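S-adenosylmethionine-dependent methyltransferase (Clostridium acetobutylicum, PDB 1Y8C) probably transfers methyl groups from S-adenosylmethionine to an acceptor not yet identified, using a Rossmann-like methyltransferase domain. Local coordinates at residues L220-C225 / K229-F234; F138-N143 / E206-Y211. All coordinates share one frame; numbering follows the deposited sequence.

Both contacts reach the seven-stranded mixed sheet of the Rossmann-like domain, but at different depths. Contact 2 is core: strand 136-143, inside the sheet, meets helix 205-214 lying over one of its faces, and three apolar side chains make the whole junction. Contact 1 is surface: edge strand 217-224 meets the loop that follows it, through a backbone hydrogen bond, two valines and the aliphatic parts of charged residues. Helix 205-214 leads directly into strand 217-224, so the two sites are neighbours, with centres about 12 Å apart. They touch where Lys-222 of contact 1 approaches Glu-209 of contact 2, a long and weak ion pair.

Contact 1 (L220-C225 / K229-F234)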
loop_
_atom_site.group_PDB
_atom_site.type_symbol
_atom_site.label_atom_id
_atom_site.label_comp_id
_atom_site.label_asym_id
_atom_site.label_seq_id
_atom_site.Cartn_x
_atom_site.Cartn_y
_atom_site.Cartn_z
ATOM N N LEU A 220 16.082 4.289 7.114
ATOM C CA LEU A 220 17.212 3.502 6.639
ATOM C C LEU A 220 17.452 3.777 5.161
ATOM O O LEU A 220 18.523 3.498 4.625
ATOM C CB LEU A 220 16.942 2.009 6.853
ATOM C CG LEU A 220 17.818 1.283 7.884
ATOM C CD1 LEU A 220 17.812 2.027 9.213
ATOM C CD2 LEU A 220 17.308 -0.131 8.064
ATOM N N ASP A 221 16.447 4.325 4.498
ATOM C CA ASP A 221 16.583 4.633 3.097
ATOM C C ASP A 221 15.291 5.215 2.573
ATOM O O ASP A 221 14.209 4.862 3.032
ATOM C CB ASP A 221 16.956 3.384 2.298
ATOM C CG ASP A 221 17.912 3.693 1.143
ATOM O OD1 ASP A 221 17.774 4.774 0.520
ATOM O OD2 ASP A 221 18.788 2.847 0.854
ATOM N N LYS A 222 15.433 6.126 1.616
ATOM C CA LYS A 222 14.320 6.802 0.973
ATOM C C LYS A 222 14.612 6.799 -0.526
ATOM O O LYS A 222 15.401 7.612 -1.015
ATOM C CB LYS A 222 14.209 8.239 1.478
ATOM C CG LYS A 222 13.033 8.976 0.878
ATOM C CD LYS A 222 12.799 10.344 1.502
ATOM C CE LYS A 222 13.965 11.303 1.265
ATOM N NZ LYS A 222 13.639 12.695 1.718
ATOM N N VAL A 223 13.970 5.885 -1.250
ATOM C CA VAL A 223 14.190 5.769 -2.685
ATOM C C VAL A 223 12.971 6.069 -3.556
ATOM O O VAL A 223 11.878 6.363 -3.064
ATOM C CB VAL A 223 14.676 4.366 -3.045
ATOM C CG1 VAL A 223 15.903 4.022 -2.222
ATOM C CG2 VAL A 223 13.548 3.350 -2.824
ATOM N N ASP A 224 13.182 5.968 -4.866
ATOM C CA ASP A 224 12.139 6.221 -5.848
ATOM C C ASP A 224 11.462 4.934 -6.293
ATOM O O ASP A 224 12.087 4.050 -6.871
ATOM C CB ASP A 224 12.725 6.924 -7.072
ATOM C CG ASP A 224 11.656 7.409 -8.036
ATOM O OD1 ASP A 224 10.756 6.616 -8.406
ATOM O OD2 ASP A 224 11.727 8.592 -8.444
ATOM N N CYS A 225 10.171 4.851 -6.013
ATOM C CA CYS A 225 9.355 3.714 -6.384
ATOM C C CYS A 225 10.048 2.354 -6.454
ATOM O O CYS A 225 10.298 1.829 -7.538
ATOM C CB CYS A 225 8.680 4.006 -7.711
ATOM S SG CYS A 225 7.376 2.848 -8.126
ATOM N N LYS A 229 17.175 3.902 -7.204
ATOM C CA LYS A 229 17.159 5.296 -7.634
ATOM C C LYS A 229 16.791 6.221 -6.485
ATOM O O LYS A 229 15.961 5.884 -5.636
ATOM C CB LYS A 229 16.173 5.510 -8.782
ATOM C CG LYS A 229 16.470 4.717 -10.052
ATOM C CD LYS A 229 15.456 5.063 -11.153
ATOM C CE LYS A 229 14.044 4.571 -10.811
ATOM N NZ LYS A 229 12.996 5.128 -11.719
ATOM N N LYS A 230 17.424 7.390 -6.470
ATOM C CA LYS A 230 17.200 8.412 -5.452
ATOM C C LYS A 230 15.936 9.238 -5.750
ATOM O O LYS A 230 15.526 9.371 -6.900
ATOM C CB LYS A 230 18.423 9.328 -5.386
ATOM C CG LYS A 230 18.247 10.517 -4.481
ATOM C CD LYS A 230 19.524 11.328 -4.340
ATOM C CE LYS A 230 19.379 12.394 -3.231
ATOM N NZ LYS A 230 19.213 11.810 -1.841
ATOM N N VAL A 231 15.317 9.777 -4.705
ATOM C CA VAL A 231 14.109 10.591 -4.854
ATOM C C VAL A 231 14.457 11.953 -5.457
ATOM O O VAL A 231 15.385 12.623 -5.010
ATOM C CB VAL A 231 13.420 10.813 -3.489
ATOM C CG1 VAL A 231 12.256 11.779 -3.632
ATOM C CG2 VAL A 231 12.942 9.489 -2.950
ATOM N N GLU A 232 13.703 12.356 -6.471
ATOM C CA GLU A 232 13.928 13.629 -7.148
ATOM C C GLU A 232 12.650 14.446 -7.190
ATOM O O GLU A 232 11.552 13.920 -7.024
ATOM C CB GLU A 232 14.380 13.395 -8.584
ATOM C CG GLU A 232 15.530 12.438 -8.733
ATOM C CD GLU A 232 16.799 12.988 -8.146
ATOM O OE1 GLU A 232 17.860 12.356 -8.337
ATOM O OE2 GLU A 232 16.742 14.055 -7.494
ATOM N N LYS A 233 12.821 15.731 -7.460
ATOM C CA LYS A 233 11.736 16.691 -7.539
ATOM C C LYS A 233 10.445 16.192 -8.182
ATOM O O LYS A 233 9.353 16.573 -7.758
ATOM C CB LYS A 233 12.225 17.931 -8.289
ATOM C CG LYS A 233 11.229 19.056 -8.344
ATOM C CD LYS A 233 11.840 20.309 -8.940
ATOM C CE LYS A 233 10.843 21.459 -8.861
ATOM N NZ LYS A 233 11.398 22.758 -9.337
ATOM N N PHE A 234 10.549 15.337 -9.192
ATOM C CA PHE A 234 9.342 14.871 -9.866
ATOM C C PHE A 234 8.927 13.438 -9.567
ATOM O O PHE A 234 8.011 12.914 -10.207
ATOM C CB PHE A 234 9.494 15.055 -11.375
ATOM C CG PHE A 234 9.872 16.450 -11.779
ATOM C CD1 PHE A 234 11.173 16.748 -12.185
ATOM C CD2 PHE A 234 8.933 17.471 -11.753
ATOM C CE1 PHE A 234 11.529 18.037 -12.569
ATOM C CE2 PHE A 234 9.284 18.761 -12.135
ATOM C CZ PHE A 234 10.588 19.045 -12.543
#
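Val-231 lays its CG2 methyl against the backbone of strand 217-224, with CG2 3.3 Å from the carbonyl O of Val-223. The same methyl meets the aliphatic part of Lys-222, whose CG is 3.9 Å from Val-231 CG2; the two side chains cross at about a right angle. With CG2 anti to its own carbonyl carbon, Val-231 directs this branch to the strand, and a compact, branched apolar residue suits a place where a methyl must lie directly against backbone. One hydrogen bond joins the backbones: Asp-224 N donates to Lys-229 O at 2.9 Å and 159°. Beside it, Val-223 CB sits 3.3 Å from the same Lys-229 O, and Asp-224 CB rests 4.1 Å from Lys-229 CB.

Further out, Asp-224 OD2 is hydrogen-bonded to Thr-235 OG1, and Lys-222 NZ forms a salt bridge with Glu-205, so its methylenes can serve the apolar contact while its charge is met elsewhere. Lys-229, bent at chi3 (-68°), has its NZ 4.3 Å from Asp-224 OD1, near but beyond a salt bridge. Strand 217-224 pairs with strand 237-244 along one edge, and the returning loop 229-234 meets it at the other, at the border of the sheet. The contact thus uses mainly backbone and carbon atoms, to which the nearby opposite charges may add a weak attraction.

Contact 2 (F138-N143 / E206-Y211); sequences FIFDIN and EDIEKY. With SO4 (sulfate ion), chain B.
Ile-142 and Ile-208 reach toward each other tip to tip, Ile-142 CD1 lying 4.1 Å from Ile-208 CG1, and with Phe-140 they form the apolar seam between strand 136-143 and helix 205-214. In Ile-142, CG1 stands between the backbone N and the carbonyl carbon (chi1 68°), which sends the longer branch out from the strand to the helix. Ile-208 uses its other branch for Phe-140: CG2 comes to the ring edge, near its plane, 4.3 Å from CZ. Two differently shaped branches let one isoleucine serve both partners.

Among aromatic groups, Phe-140 CD2 stands 3.4 Å above the plane of the Phe-138 ring, offset toward its rim. Phe-140 also meets Tyr-240 of strand 237-244 with the ring planes nearly parallel, and Ile-208 touches that tyrosine too, so the helix covers neighbouring strands together.

Polar interactions lie away from the seam. Asp-141 forms a salt bridge with Arg-237, while Glu-209 OE2 is hydrogen-bonded to the hydroxyl of Tyr-240. Near the helix start, Glu-206 N donates to sulfate O2 at 3.0 Å and 142°, an anion probably from the crystallisation liquor, placed where the helix dipole would favour negative charge. No hydrogen bond crosses between strand and helix: their direct attachment here is hydrophobic, two modest van der Waals contacts among buried side chains.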
loop_
_atom_site.group_PDB
_atom_site.type_symbol
_atom_site.label_atom_id
_atom_site.label_comp_id
_atom_site.label_asym_id
_atom_site.label_seq_id
_atom_site.Cartn_x
_atom_site.Cartn_y
_atom_site.Cartn_z
ATOM N N PHE A 138 10.563 -1.953 8.425
ATOM C CA PHE A 138 9.223 -1.520 8.029
ATOM C C PHE A 138 9.313 -0.795 6.685
ATOM O O PHE A 138 9.989 0.231 6.566
ATOM C CB PHE A 138 8.614 -0.591 9.092
ATOM C CG PHE A 138 7.328 0.086 8.652
ATOM C CD1 PHE A 138 6.392 -0.599 7.864
ATOM C CD2 PHE A 138 7.040 1.396 9.053
ATOM C CE1 PHE A 138 5.188 0.006 7.470
ATOM C CE2 PHE A 138 5.844 2.017 8.669
ATOM C CZ PHE A 138 4.907 1.314 7.874
ATOM N N ILE A 139 8.627 -1.337 5.684
ATOM C CA ILE A 139 8.633 -0.777 4.336
ATOM C C ILE A 139 7.238 -0.330 3.883
ATOM O O ILE A 139 6.280 -1.101 3.934
ATOM C CB ILE A 139 9.204 -1.820 3.333
ATOM C CG1 ILE A 139 10.629 -2.186 3.744
ATOM C CG2 ILE A 139 9.192 -1.272 1.930
ATOM C CD1 ILE A 139 11.300 -3.216 2.858
ATOM N N PHE A 140 7.127 0.921 3.445
ATOM C CA PHE A 140 5.850 1.452 2.980
ATOM C C PHE A 140 6.084 2.519 1.920
ATOM O O PHE A 140 7.163 3.106 1.855
ATOM C CB PHE A 140 5.072 2.063 4.147
ATOM C CG PHE A 140 5.645 3.365 4.653
ATOM C CD1 PHE A 140 5.121 4.582 4.236
ATOM C CD2 PHE A 140 6.697 3.374 5.565
ATOM C CE1 PHE A 140 5.634 5.787 4.724
ATOM C CE2 PHE A 140 7.217 4.587 6.060
ATOM C CZ PHE A 140 6.685 5.791 5.640
ATOM N N ASP A 141 5.082 2.773 1.084
ATOM C CA ASP A 141 5.236 3.800 0.068
ATOM C C ASP A 141 4.092 4.775 0.114
ATOM O O ASP A 141 3.050 4.502 0.703
ATOM C CB ASP A 141 5.308 3.187 -1.329
ATOM C CG ASP A 141 3.993 2.581 -1.771
ATOM O OD1 ASP A 141 3.032 3.339 -2.036
ATOM O OD2 ASP A 141 3.922 1.340 -1.852
ATOM N N ILE A 142 4.297 5.921 -0.517
ATOM C CA ILE A 142 3.267 6.937 -0.576
ATOM C C ILE A 142 3.322 7.609 -1.932
ATOM O O ILE A 142 4.330 7.533 -2.640
ATOM C CB ILE A 142 3.475 8.026 0.487
ATOM C CG1 ILE A 142 4.726 8.849 0.152
ATOM C CG2 ILE A 142 3.578 7.387 1.868
ATOM C CD1 ILE A 142 4.914 10.072 1.032
ATOM N N ASN A 143 2.218 8.240 -2.309
ATOM C CA ASN A 143 2.199 8.972 -3.555
ATOM C C ASN A 143 2.833 10.272 -3.119
ATOM O O ASN A 143 2.556 10.772 -2.022
ATOM C CB ASN A 143 0.776 9.193 -4.059
ATOM C CG ASN A 143 0.270 8.026 -4.898
ATOM O OD1 ASN A 143 1.000 7.477 -5.722
ATOM N ND2 ASN A 143 -0.987 7.651 -4.701
ATOM N N GLU A 206 9.058 16.160 4.265
ATOM C CA GLU A 206 9.467 16.822 5.489
ATOM C C GLU A 206 8.500 16.438 6.607
ATOM O O GLU A 206 8.917 16.154 7.729
ATOM C CB GLU A 206 9.450 18.330 5.269
ATOM C CG GLU A 206 10.055 19.142 6.384
ATOM C CD GLU A 206 9.852 20.637 6.179
ATOM O OE1 GLU A 206 10.397 21.424 6.989
ATOM O OE2 GLU A 206 9.143 21.027 5.215
ATOM N N ASP A 207 7.211 16.424 6.288
ATOM C CA ASP A 207 6.171 16.064 7.253
ATOM C C ASP A 207 6.230 14.588 7.619
ATOM O O ASP A 207 6.018 14.216 8.769
ATOM C CB ASP A 207 4.790 16.358 6.676
ATOM C CG ASP A 207 4.564 17.830 6.423
ATOM O OD1 ASP A 207 3.695 18.146 5.570
ATOM O OD2 ASP A 207 5.244 18.662 7.077
ATOM N N ILE A 208 6.490 13.748 6.628
ATOM C CA ILE A 208 6.564 12.325 6.874
ATOM C C ILE A 208 7.750 12.033 7.780
ATOM O O ILE A 208 7.636 11.297 8.760
ATOM C CB ILE A 208 6.730 11.543 5.563
ATOM C CG1 ILE A 208 5.445 11.636 4.738
ATOM C CG2 ILE A 208 7.092 10.092 5.869
ATOM C CD1 ILE A 208 4.253 10.920 5.353
ATOM N N GLU A 209 8.894 12.613 7.438
ATOM C CA GLU A 209 10.102 12.418 8.212
ATOM C C GLU A 209 9.870 12.810 9.665
ATOM O O GLU A 209 10.296 12.099 10.578
ATOM C CB GLU A 209 11.244 13.228 7.592
ATOM C CG GLU A 209 12.140 12.383 6.671
ATOM C CD GLU A 209 12.158 12.830 5.206
ATOM O OE1 GLU A 209 12.697 13.923 4.917
ATOM O OE2 GLU A 209 11.641 12.079 4.348
ATOM N N LYS A 210 9.175 13.926 9.881
ATOM C CA LYS A 210 8.885 14.385 11.238
ATOM C C LYS A 210 7.964 13.383 11.951
ATOM O O LYS A 210 8.267 12.935 13.053
ATOM C CB LYS A 210 8.237 15.776 11.205
ATOM C CG LYS A 210 8.153 16.445 12.579
ATOM C CD LYS A 210 7.604 17.879 12.525
ATOM C CE LYS A 210 6.087 17.928 12.334
ATOM N NZ LYS A 210 5.321 17.404 13.515
ATOM N N TYR A 211 6.853 13.027 11.308
ATOM C CA TYR A 211 5.903 12.078 11.876
ATOM C C TYR A 211 6.543 10.723 12.146
ATOM O O TYR A 211 6.144 10.017 13.068
ATOM C CB TYR A 211 4.707 11.908 10.940
ATOM C CG TYR A 211 3.922 13.182 10.705
ATOM C CD1 TYR A 211 3.047 13.298 9.622
ATOM C CD2 TYR A 211 4.043 14.270 11.575
ATOM C CE1 TYR A 211 2.314 14.468 9.412
ATOM C CE2 TYR A 211 3.314 15.440 11.376
ATOM C CZ TYR A 211 2.449 15.534 10.294
ATOM O OH TYR A 211 1.702 16.683 10.120
HETATM S S SO4 B . 9.260 18.517 0.603
HETATM O O1 SO4 B . 10.217 17.743 -0.218
HETATM O O2 SO4 B . 9.453 18.180 2.028
HETATM O O3 SO4 B . 9.498 19.965 0.404
HETATM O O4 SO4 B . 7.878 18.187 0.195
#